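Local coordinates for RegF protein (Neisseria gonorrhoeae, PDB 4HOJ) that binds glutathione and calcium as a glutathione S-transferase homologue of the stringent starvation protein A type, and probably has a regulatory role, at residues L96-M99 / E100-F104; R162-H165 / Y166-K169; A193-P196 / A197-A200. One frame throughout, in Å; residues are numbered along the deposited sequence.

Interaction 1: residues L96-M99 / E100-F104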
ATOM      1  N   LEU A  96      -5.679  -2.975   6.019  1.00 10.00           N
ATOM      2  CA  LEU A  96      -5.962  -2.316   4.725  1.00 10.19           C
ATOM      3  C   LEU A  96      -5.231  -3.012   3.615  1.00  9.45           C
ATOM      4  O   LEU A  96      -5.760  -3.252   2.525  1.00 10.22           O
ATOM      5  CB  LEU A  96      -5.584  -0.833   4.745  1.00 12.92           C
ATOM      6  CG  LEU A  96      -6.400   0.212   5.467  1.00 15.86           C
ATOM      7  CD1 LEU A  96      -5.732   1.595   5.515  1.00 17.51           C
ATOM      8  CD2 LEU A  96      -7.733   0.388   4.703  1.00 12.84           C
ATOM      9  N   TYR A  97      -3.934  -3.316   3.810  1.00  9.76           N
ATOM     10  CA  TYR A  97      -3.137  -3.959   2.784  1.00 10.11           C
ATOM     11  C   TYR A  97      -3.734  -5.330   2.474  1.00 10.07           C
ATOM     12  O   TYR A  97      -3.881  -5.694   1.286  1.00 10.21           O
ATOM     13  CB  TYR A  97      -1.664  -4.089   3.299  1.00 10.77           C
ATOM     14  CG  TYR A  97      -0.814  -4.885   2.313  1.00 11.50           C
ATOM     15  CD1 TYR A  97      -0.238  -4.283   1.196  1.00 12.77           C
ATOM     16  CD2 TYR A  97      -0.593  -6.211   2.495  1.00 11.96           C
ATOM     17  CE1 TYR A  97       0.506  -5.018   0.252  1.00 13.05           C
ATOM     18  CE2 TYR A  97       0.178  -6.958   1.573  1.00 12.95           C
ATOM     19  CZ  TYR A  97       0.680  -6.362   0.435  1.00 13.44           C
ATOM     20  OH  TYR A  97       1.379  -7.066  -0.504  1.00 15.32           O
ATOM     21  N   ARG A  98      -4.058  -6.124   3.497  1.00 10.15           N
ATOM     22  CA  ARG A  98      -4.632  -7.427   3.209  1.00 10.64           C
ATOM     23  C   ARG A  98      -5.991  -7.326   2.522  1.00 10.42           C
ATOM     24  O   ARG A  98      -6.288  -8.173   1.672  1.00 11.51           O
ATOM     25  CB  ARG A  98      -4.722  -8.250   4.476  1.00 11.34           C
ATOM     26  CG  ARG A  98      -3.282  -8.639   4.933  1.00 13.92           C
ATOM     27  CD  ARG A  98      -3.213  -9.782   5.904  1.00 18.20           C
ATOM     28  NE  ARG A  98      -3.934 -10.935   5.404  1.00 18.36           N
ATOM     29  CZ  ARG A  98      -4.398 -11.895   6.184  1.00 17.66           C
ATOM     30  NH1 ARG A  98      -4.113 -11.866   7.498  1.00 22.35           N
ATOM     31  NH2 ARG A  98      -5.095 -12.890   5.638  1.00 23.19           N
ATOM     32  N   MET A  99      -6.834  -6.349   2.866  1.00  9.60           N
ATOM     33  CA  MET A  99      -8.090  -6.178   2.113  1.00  9.46           C
ATOM     34  C   MET A  99      -7.819  -5.846   0.663  1.00 10.17           C
ATOM     35  O   MET A  99      -8.504  -6.340  -0.233  1.00 10.21           O
ATOM     36  CB  MET A  99      -8.968  -5.109   2.732  1.00 10.94           C
ATOM     37  CG  MET A  99      -9.463  -5.459   4.129  1.00 12.03           C
ATOM     38  SD  MET A  99     -10.880  -4.464   4.584  1.00 13.51           S
ATOM     39  CE  MET A  99     -10.091  -2.862   4.750  1.00 13.31           C
ATOM     40  N   GLU A 100      -6.801  -5.043   0.353  1.00  9.46           N
ATOM     41  CA  GLU A 100      -6.506  -4.710  -1.023  1.00 10.35           C
ATOM     42  C   GLU A 100      -6.095  -5.913  -1.767  1.00 10.48           C
ATOM     43  O   GLU A 100      -6.475  -6.117  -2.932  1.00 13.55           O
ATOM     44  CB  GLU A 100      -5.435  -3.594  -1.214  1.00 13.88           C
ATOM     45  CG  GLU A 100      -5.824  -2.096  -1.070  1.00 15.75           C
ATOM     46  CD  GLU A 100      -7.266  -1.599  -1.537  1.00 13.00           C
ATOM     47  OE1 GLU A 100      -7.462  -0.738  -2.441  1.00 19.40           O
ATOM     48  OE2 GLU A 100      -8.129  -2.065  -0.911  1.00 14.13           O
ATOM     49  N   LYS A 101      -5.284  -6.771  -1.136  1.00 10.46           N
ATOM     50  CA  LYS A 101      -4.709  -7.920  -1.841  1.00 11.72           C
ATOM     51  C   LYS A 101      -5.650  -9.141  -1.922  1.00 11.51           C
ATOM     52  O   LYS A 101      -5.503  -9.960  -2.815  1.00 13.78           O
ATOM     53  CB  LYS A 101      -3.412  -8.332  -1.119  1.00 12.18           C
ATOM     54  CG  LYS A 101      -2.741  -9.590  -1.637  1.00 18.38           C
ATOM     55  CD  LYS A 101      -1.310  -9.689  -1.122  1.00 20.74           C
ATOM     56  CE  LYS A 101      -0.696 -10.993  -1.564  1.00 21.12           C
ATOM     57  NZ  LYS A 101       0.757 -11.110  -1.276  1.00 25.83           N
ATOM     58  N   GLU A 102      -6.590  -9.233  -0.977  1.00 11.07           N
ATOM     59  CA  GLU A 102      -7.411 -10.458  -0.834  1.00 11.66           C
ATOM     60  C   GLU A 102      -8.895 -10.234  -1.068  1.00 11.37           C
ATOM     61  O   GLU A 102      -9.647 -11.222  -1.222  1.00 12.95           O
ATOM     62  CB  GLU A 102      -7.219 -11.046   0.571  1.00 12.09           C
ATOM     63  CG  GLU A 102      -5.772 -11.361   0.884  1.00 14.26           C
ATOM     64  CD  GLU A 102      -5.540 -11.693   2.338  1.00 23.09           C
ATOM     65  OE1 GLU A 102      -6.510 -11.955   3.065  1.00 29.67           O
ATOM     66  OE2 GLU A 102      -4.361 -11.643   2.754  1.00 23.04           O
ATOM     67  N   LEU A 103      -9.358  -8.997  -1.064  1.00 10.63           N
ATOM     68  CA  LEU A 103     -10.787  -8.689  -1.335  1.00 10.62           C
ATOM     69  C   LEU A 103     -10.932  -7.778  -2.527  1.00 10.48           C
ATOM     70  O   LEU A 103     -11.685  -8.072  -3.460  1.00 11.07           O
ATOM     71  CB  LEU A 103     -11.441  -8.045  -0.118  1.00 10.96           C
ATOM     72  CG  LEU A 103     -11.654  -8.929   1.106  1.00 12.07           C
ATOM     73  CD1 LEU A 103     -12.179  -8.055   2.238  1.00 12.48           C
ATOM     74  CD2 LEU A 103     -12.648 -10.086   0.809  1.00 17.60           C
ATOM     75  N   PHE A 104     -10.206  -6.670  -2.532  1.00 10.14           N
ATOM     76  CA  PHE A 104     -10.432  -5.647  -3.558  1.00 10.37           C
ATOM     77  C   PHE A 104      -9.807  -6.002  -4.888  1.00 10.92           C
ATOM     78  O   PHE A 104     -10.171  -5.421  -5.913  1.00 11.46           O
ATOM     79  CB  PHE A 104     -10.125  -4.224  -3.037  1.00 10.24           C
ATOM     80  CG  PHE A 104     -11.199  -3.739  -2.107  1.00 10.17           C
ATOM     81  CD1 PHE A 104     -11.168  -4.066  -0.747  1.00  9.82           C
ATOM     82  CD2 PHE A 104     -12.307  -3.038  -2.588  1.00 10.75           C
ATOM     83  CE1 PHE A 104     -12.165  -3.696   0.092  1.00 10.07           C
ATOM     84  CE2 PHE A 104     -13.331  -2.603  -1.742  1.00 11.03           C
ATOM     85  CZ  PHE A 104     -13.258  -2.954  -0.381  1.00 10.69           C
TER
HETATM   86  O   HOH W   1      -8.081  -1.661   1.689  1.00 12.71           O
HETATM   87  O   HOH W   2       2.115  -9.457   0.332  1.00 14.27           O
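Leu96 opens the turn by taking the backbone N-H of Glu100 on its carbonyl oxygen. The same oxygen accepts a hydrogen bond from a water that lies 2.9 Å from Leu96 O and 2.6 Å from Glu100 OE2, donating to both. Glu100 is bent at chi2, which brings its carboxylate within range of this water; OE2 also forms a salt bridge with Arg17, and the side chain borders the bound glutathione. Tyr97 runs alongside Lys101, both pointing the same way, because each holds CG anti to the backbone N (chi1 near 175° in both). The lysine methylene CD comes within 3.8 Å of Tyr97 OH, and a water in the plane of the tyrosine ring joins the two ends, 2.6 Å from Tyr97 OH and 2.7 Å from Lys101 NZ, from which it accepts a hydrogen bond. This is i to i+4 pairing on the last turns of helix 86-102, in the all-helical C-terminal domain of the glutathione S-transferase fold, on a surface that meets the second subunit: Tyr49 of that subunit makes a cation-pi contact with Lys101. Arg98 bends at chi3 and presents the edge of its guanidinium to Glu102 in a salt bridge, the two planes turned 51° apart. NE approaches OE2, whose position is less certain, while Arg98 NH2 reaches the syn lone pair of Glu102 OE1 at 3.1 Å. At Met99 the bonding changes: its carbonyl oxygen accepts from Leu103 N, i to i+4, and also from Phe104 N, i to i+5, each 2.9 Å from Met99 O. The bond from Phe104 is the straighter, at 167°, and the edge of the Phe104 ring also lies against this oxygen. Farther out, Met99 CG meets Leu103 CD1 at 4.2 Å, and CB faces Phe104 CD1.

Interaction 2: residues R162-H165 / Y166-K169; sequences RLDH and YDVK. With CA (calcium ion), chain B.
Asp164 and Asp167 hold a calcium ion between them across a type I beta turn that follows helix 151-161. Asp164 binds twice, through its carbonyl oxygen and through OD1, the latter 2.2 Å from the calcium; Asp167 adds OD1 at 2.4 Å from the metal, and two waters also coordinate it. With CG anti to the backbone N (chi1 -175°), Asp164 has its carboxylate beside its own carbonyl, so that OD1 and the carbonyl oxygen reach the same ion. The cation probably offsets the repulsion between the two carboxylates.

The turn beneath is fixed by backbone bonds. Asp167 N donates to Asp164 O from well above the carbonyl plane, 69° out of it, while Val168 N closes a wider turn onto Leu163 O. Leu163 CD2 meets Val168 CG1 at 3.9 Å.

Farther from the metal, Tyr166 packs against Arg162. Arg162 CB sits over one ring face, off centre, in a CH-pi contact 3.9 Å from the centroid of the Tyr166 ring, and the extended chain carries CD on to the phenol oxygen. The hydroxyl of Tyr166 is hydrogen-bonded to Glu111, and the Arg162 guanidinium forms a salt bridge with Glu198 and hydrogen bonds with Thr11 O and His16, near the glutathione site. Tyr166 N donates to Arg162 O at 2.8 Å, nearly straight at 165°.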
ATOM      1  N   ARG A 162     -22.246  -3.159  -1.790  1.00  8.72           N
ATOM      2  CA  ARG A 162     -22.425  -3.784  -3.088  1.00  8.49           C
ATOM      3  C   ARG A 162     -22.627  -5.276  -3.023  1.00  8.10           C
ATOM      4  O   ARG A 162     -22.667  -5.898  -4.111  1.00 10.73           O
ATOM      5  CB  ARG A 162     -21.207  -3.459  -4.008  1.00  9.55           C
ATOM      6  CG  ARG A 162     -21.227  -2.008  -4.511  1.00 10.20           C
ATOM      7  CD  ARG A 162     -19.824  -1.614  -5.060  1.00  7.73           C
ATOM      8  NE  ARG A 162     -19.863  -0.335  -5.730  1.00  8.48           N
ATOM      9  CZ  ARG A 162     -19.937   0.863  -5.143  1.00  6.71           C
ATOM     10  NH1 ARG A 162     -19.939   0.922  -3.791  1.00  7.60           N
ATOM     11  NH2 ARG A 162     -19.920   1.985  -5.849  1.00  7.95           N
ATOM     12  N   LEU A 163     -22.855  -5.881  -1.847  1.00 10.06           N
ATOM     13  CA  LEU A 163     -22.980  -7.349  -1.873  1.00 11.01           C
ATOM     14  C   LEU A 163     -24.153  -7.819  -2.708  1.00 11.06           C
ATOM     15  O   LEU A 163     -24.003  -8.791  -3.495  1.00 12.37           O
ATOM     16  CB  LEU A 163     -23.072  -7.963  -0.495  1.00 14.00           C
ATOM     17  CG  LEU A 163     -21.867  -7.663   0.399  1.00 15.09           C
ATOM     18  CD1 LEU A 163     -22.070  -8.261   1.777  1.00 20.87           C
ATOM     19  CD2 LEU A 163     -20.586  -8.156  -0.238  1.00 20.44           C
ATOM     20  N   ASP A 164     -25.318  -7.154  -2.640  1.00 11.10           N
ATOM     21  CA  ASP A 164     -26.434  -7.537  -3.508  1.00 13.26           C
ATOM     22  C   ASP A 164     -26.092  -7.272  -4.985  1.00 11.30           C
ATOM     23  O   ASP A 164     -26.350  -8.153  -5.877  1.00 12.96           O
ATOM     24  CB  ASP A 164     -27.702  -6.782  -3.065  1.00 16.89           C
ATOM     25  CG  ASP A 164     -28.959  -7.206  -3.827  1.00 25.65           C
ATOM     26  OD1 ASP A 164     -28.962  -8.144  -4.667  1.00 23.27           O
ATOM     27  OD2 ASP A 164     -30.020  -6.588  -3.559  1.00 29.45           O
ATOM     28  N   HIS A 165     -25.543  -6.100  -5.291  1.00 10.45           N
ATOM     29  CA  HIS A 165     -25.184  -5.736  -6.659  1.00 10.81           C
ATOM     30  C   HIS A 165     -24.264  -6.796  -7.279  1.00 10.52           C
ATOM     31  O   HIS A 165     -24.450  -7.186  -8.425  1.00 13.17           O
ATOM     32  CB  HIS A 165     -24.537  -4.328  -6.623  1.00 11.22           C
ATOM     33  CG  HIS A 165     -23.947  -3.873  -7.917  1.00 11.15           C
ATOM     34  ND1 HIS A 165     -24.712  -3.615  -9.028  1.00 17.68           N
ATOM     35  CD2 HIS A 165     -22.657  -3.682  -8.294  1.00 13.90           C
ATOM     36  CE1 HIS A 165     -23.923  -3.247 -10.029  1.00 16.59           C
ATOM     37  NE2 HIS A 165     -22.673  -3.269  -9.610  1.00 15.41           N
ATOM     38  N   TYR A 166     -23.259  -7.227  -6.512  1.00 10.28           N
ATOM     39  CA  TYR A 166     -22.300  -8.220  -6.951  1.00 10.51           C
ATOM     40  C   TYR A 166     -22.789  -9.665  -6.851  1.00 12.44           C
ATOM     41  O   TYR A 166     -22.080 -10.592  -7.229  1.00 14.53           O
ATOM     42  CB  TYR A 166     -21.023  -8.112  -6.115  1.00 11.30           C
ATOM     43  CG  TYR A 166     -20.168  -6.861  -6.348  1.00 10.26           C
ATOM     44  CD1 TYR A 166     -20.095  -6.239  -7.571  1.00 10.96           C
ATOM     45  CD2 TYR A 166     -19.372  -6.394  -5.321  1.00 10.07           C
ATOM     46  CE1 TYR A 166     -19.258  -5.114  -7.795  1.00 11.32           C
ATOM     47  CE2 TYR A 166     -18.514  -5.272  -5.532  1.00  9.95           C
ATOM     48  CZ  TYR A 166     -18.471  -4.668  -6.720  1.00  9.33           C
ATOM     49  OH  TYR A 166     -17.658  -3.576  -6.934  1.00 10.91           O
ATOM     50  N   ASP A 167     -23.997  -9.866  -6.333  1.00 11.71           N
ATOM     51  CA  ASP A 167     -24.548 -11.210  -6.138  1.00 12.48           C
ATOM     52  C   ASP A 167     -23.663 -12.097  -5.236  1.00 13.04           C
ATOM     53  O   ASP A 167     -23.566 -13.302  -5.419  1.00 16.48           O
ATOM     54  CB  ASP A 167     -24.834 -11.906  -7.485  1.00 15.23           C
ATOM     55  CG  ASP A 167     -25.857 -11.136  -8.353  1.00 17.17           C
ATOM     56  OD1 ASP A 167     -26.726 -10.458  -7.793  1.00 15.47           O
ATOM     57  OD2 ASP A 167     -25.845 -11.220  -9.597  1.00 18.80           O
ATOM     58  N   VAL A 168     -23.051 -11.464  -4.244  1.00 12.52           N
ATOM     59  CA  VAL A 168     -22.226 -12.159  -3.281  1.00 14.66           C
ATOM     60  C   VAL A 168     -23.138 -12.711  -2.217  1.00 18.09           C
ATOM     61  O   VAL A 168     -23.948 -11.987  -1.635  1.00 22.17           O
ATOM     62  CB  VAL A 168     -21.223 -11.221  -2.632  1.00 14.57           C
ATOM     63  CG1 VAL A 168     -20.548 -11.912  -1.383  1.00 15.19           C
ATOM     64  CG2 VAL A 168     -20.158 -10.832  -3.650  1.00 18.69           C
ATOM     65  N   LYS A 169     -22.986 -14.008  -1.967  1.00 26.70           N
ATOM     66  CA  LYS A 169     -23.744 -14.720  -0.958  1.00 34.57           C
ATOM     67  C   LYS A 169     -22.807 -15.080   0.206  1.00 35.99           C
ATOM     68  O   LYS A 169     -21.740 -15.667  -0.015  1.00 34.11           O
ATOM     69  CB  LYS A 169     -24.355 -15.978  -1.594  1.00 45.56           C
ATOM     70  CG  LYS A 169     -23.660 -16.421  -2.906  1.00 45.53           C
ATOM     71  CD  LYS A 169     -24.504 -17.437  -3.713  1.00 49.93           C
ATOM     72  CE  LYS A 169     -25.722 -16.777  -4.365  1.00 49.39           C
ATOM     73  NZ  LYS A 169     -26.467 -17.711  -5.261  1.00 51.32           N
TER
HETATM   74 CA    CA B 301     -28.298  -9.269  -6.456  1.00 14.08          CA
HETATM   75  O   HOH W   3     -26.505  -8.140 -10.156  1.00 27.58           O
HETATM   76  O   HOH W   4     -27.831  -7.985  -8.661  0.50 30.23           O
HETATM   77  O   HOH W   5     -27.940 -11.098  -4.970  1.00 27.42           O

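Interaction 3: residues A193-P196 / A197-A200; sequences ALTP and AEKA
Thr195 and Glu198 cross at an angle, each side chain reaching back to the other's backbone amide in a capping box at the start of helix 196-199. Thr195 OG1 stands between its own N and carbonyl carbon (chi1 73°), turned to the first helical turn, where it accepts from Glu198 N at 3.1 Å. In return the extended Glu198 chain brings OE1 3.0 Å from Thr195 N; this bond is almost straight (170°) and meets the oxygen on its anti side, 29° out of the carboxylate plane. The methyl CG2 of Thr195 lies against the same carboxylate.

Leu194 lies across both Glu198 and Lys199: its CD2 is 3.9 Å from Glu198 CB, and its CB rests 3.8 Å from Lys199 CG. Lys199 N, donating to Thr195 O, starts the regular helical bonding.

Second partners fix the polar ends, Thr195 OG1 by Ile10 O and Glu198 by salt bridges from OE1 to Arg19 and from OE2 to Arg162. The short helix 196-199 thereby rests on helix 13-25 through His16 and Arg19, and on the loop after strand 5-8 through Ile10 and Thr11.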
ATOM      1  N   ALA A 193     -22.560  10.459   1.001  1.00 11.05           N
ATOM      2  CA  ALA A 193     -21.590  10.072   0.006  1.00  9.90           C
ATOM      3  C   ALA A 193     -22.101   9.240  -1.139  1.00  9.97           C
ATOM      4  O   ALA A 193     -21.466   9.191  -2.219  1.00 11.84           O
ATOM      5  CB  ALA A 193     -20.461   9.330   0.673  1.00 10.10           C
ATOM      6  N   LEU A 194     -23.269   8.599  -0.975  1.00 10.11           N
ATOM      7  CA  LEU A 194     -23.825   7.755  -2.048  1.00 10.07           C
ATOM      8  C   LEU A 194     -24.240   8.611  -3.227  1.00 10.42           C
ATOM      9  O   LEU A 194     -24.911   9.647  -3.067  1.00 11.58           O
ATOM     10  CB  LEU A 194     -25.078   7.030  -1.533  1.00 11.22           C
ATOM     11  CG  LEU A 194     -24.826   5.920  -0.488  1.00 10.29           C
ATOM     12  CD1 LEU A 194     -26.168   5.521   0.125  1.00 12.05           C
ATOM     13  CD2 LEU A 194     -24.160   4.719  -1.125  1.00 11.04           C
ATOM     14  N   THR A 195     -23.888   8.165  -4.421  1.00  9.16           N
ATOM     15  CA  THR A 195     -24.483   8.772  -5.593  1.00 10.78           C
ATOM     16  C   THR A 195     -25.926   8.203  -5.835  1.00  9.94           C
ATOM     17  O   THR A 195     -26.281   7.146  -5.283  1.00  9.85           O
ATOM     18  CB  THR A 195     -23.612   8.498  -6.839  1.00  8.90           C
ATOM     19  OG1 THR A 195     -23.758   7.125  -7.204  1.00  9.19           O
ATOM     20  CG2 THR A 195     -22.139   8.817  -6.635  1.00  9.73           C
ATOM     21  N   PRO A 196     -26.726   8.850  -6.705  1.00 10.51           N
ATOM     22  CA  PRO A 196     -28.023   8.246  -7.036  1.00 10.72           C
ATOM     23  C   PRO A 196     -27.917   6.870  -7.635  1.00  9.99           C
ATOM     24  O   PRO A 196     -28.736   6.010  -7.363  1.00 13.16           O
ATOM     25  CB  PRO A 196     -28.649   9.233  -8.032  1.00 12.63           C
ATOM     26  CG  PRO A 196     -27.962  10.471  -7.819  1.00 14.86           C
ATOM     27  CD  PRO A 196     -26.562  10.175  -7.326  1.00 12.34           C
ATOM     28  N   ALA A 197     -26.820   6.627  -8.385  1.00 10.08           N
ATOM     29  CA  ALA A 197     -26.633   5.302  -8.961  1.00 10.30           C
ATOM     30  C   ALA A 197     -26.347   4.286  -7.863  1.00  9.68           C
ATOM     31  O   ALA A 197     -26.858   3.196  -7.890  1.00 11.69           O
ATOM     32  CB  ALA A 197     -25.473   5.355  -9.987  1.00 13.95           C
ATOM     33  N   GLU A 198     -25.557   4.678  -6.853  1.00  9.37           N
ATOM     34  CA  GLU A 198     -25.253   3.720  -5.775  1.00 10.39           C
ATOM     35  C   GLU A 198     -26.474   3.485  -4.892  1.00  9.22           C
ATOM     36  O   GLU A 198     -26.665   2.341  -4.406  1.00 10.09           O
ATOM     37  CB  GLU A 198     -24.076   4.255  -4.948  1.00  9.58           C
ATOM     38  CG  GLU A 198     -22.721   4.091  -5.671  1.00  8.85           C
ATOM     39  CD  GLU A 198     -21.654   4.952  -5.088  1.00  8.30           C
ATOM     40  OE1 GLU A 198     -21.932   5.947  -4.352  1.00  9.44           O
ATOM     41  OE2 GLU A 198     -20.462   4.646  -5.357  1.00  8.74           O
ATOM     42  N   LYS A 199     -27.344   4.505  -4.749  1.00 11.04           N
ATOM     43  CA  LYS A 199     -28.583   4.279  -4.027  1.00 12.09           C
ATOM     44  C   LYS A 199     -29.429   3.225  -4.694  1.00 12.44           C
ATOM     45  O   LYS A 199     -30.135   2.496  -3.976  1.00 17.97           O
ATOM     46  CB  LYS A 199     -29.345   5.594  -3.873  1.00 12.29           C
ATOM     47  CG  LYS A 199     -28.609   6.534  -2.922  1.00 13.88           C
ATOM     48  CD  LYS A 199     -29.441   7.791  -2.647  1.00 16.28           C
ATOM     49  CE  LYS A 199     -28.603   8.767  -1.766  1.00 15.02           C
ATOM     50  NZ  LYS A 199     -29.348  10.066  -1.721  1.00 15.92           N
ATOM     51  N   ALA A 200     -29.357   3.108  -6.010  1.00 11.77           N
ATOM     52  CA  ALA A 200     -30.089   2.064  -6.757  1.00 14.95           C
ATOM     53  C   ALA A 200     -29.629   0.630  -6.486  1.00 14.44           C
ATOM     54  O   ALA A 200     -30.302  -0.337  -6.847  1.00 15.42           O
ATOM     55  CB  ALA A 200     -30.042   2.346  -8.303  1.00 16.32           C
TER

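In the fold
From the N terminus the three contacts follow one another in series, each local and none nested or crossed. Interaction 1 finishes helix 86-102 and leads into helix 104-111; interaction 2 turns the chain between helices 151-161 and 175-185; interaction 3 joins helix 188-193 to helix 196-199. Interactions 1 and 2 share the helical C-terminal domain but do not touch, their nearest atoms being about 7 Å apart. Interactions 2 and 3 meet directly in a salt bridge, Arg162 NH2 to Glu198 OE2, 2.8 Å. With helix 13-25 beside both, this pair ties the C-terminal tail and the helical domain to the thioredoxin-like N-terminal domain.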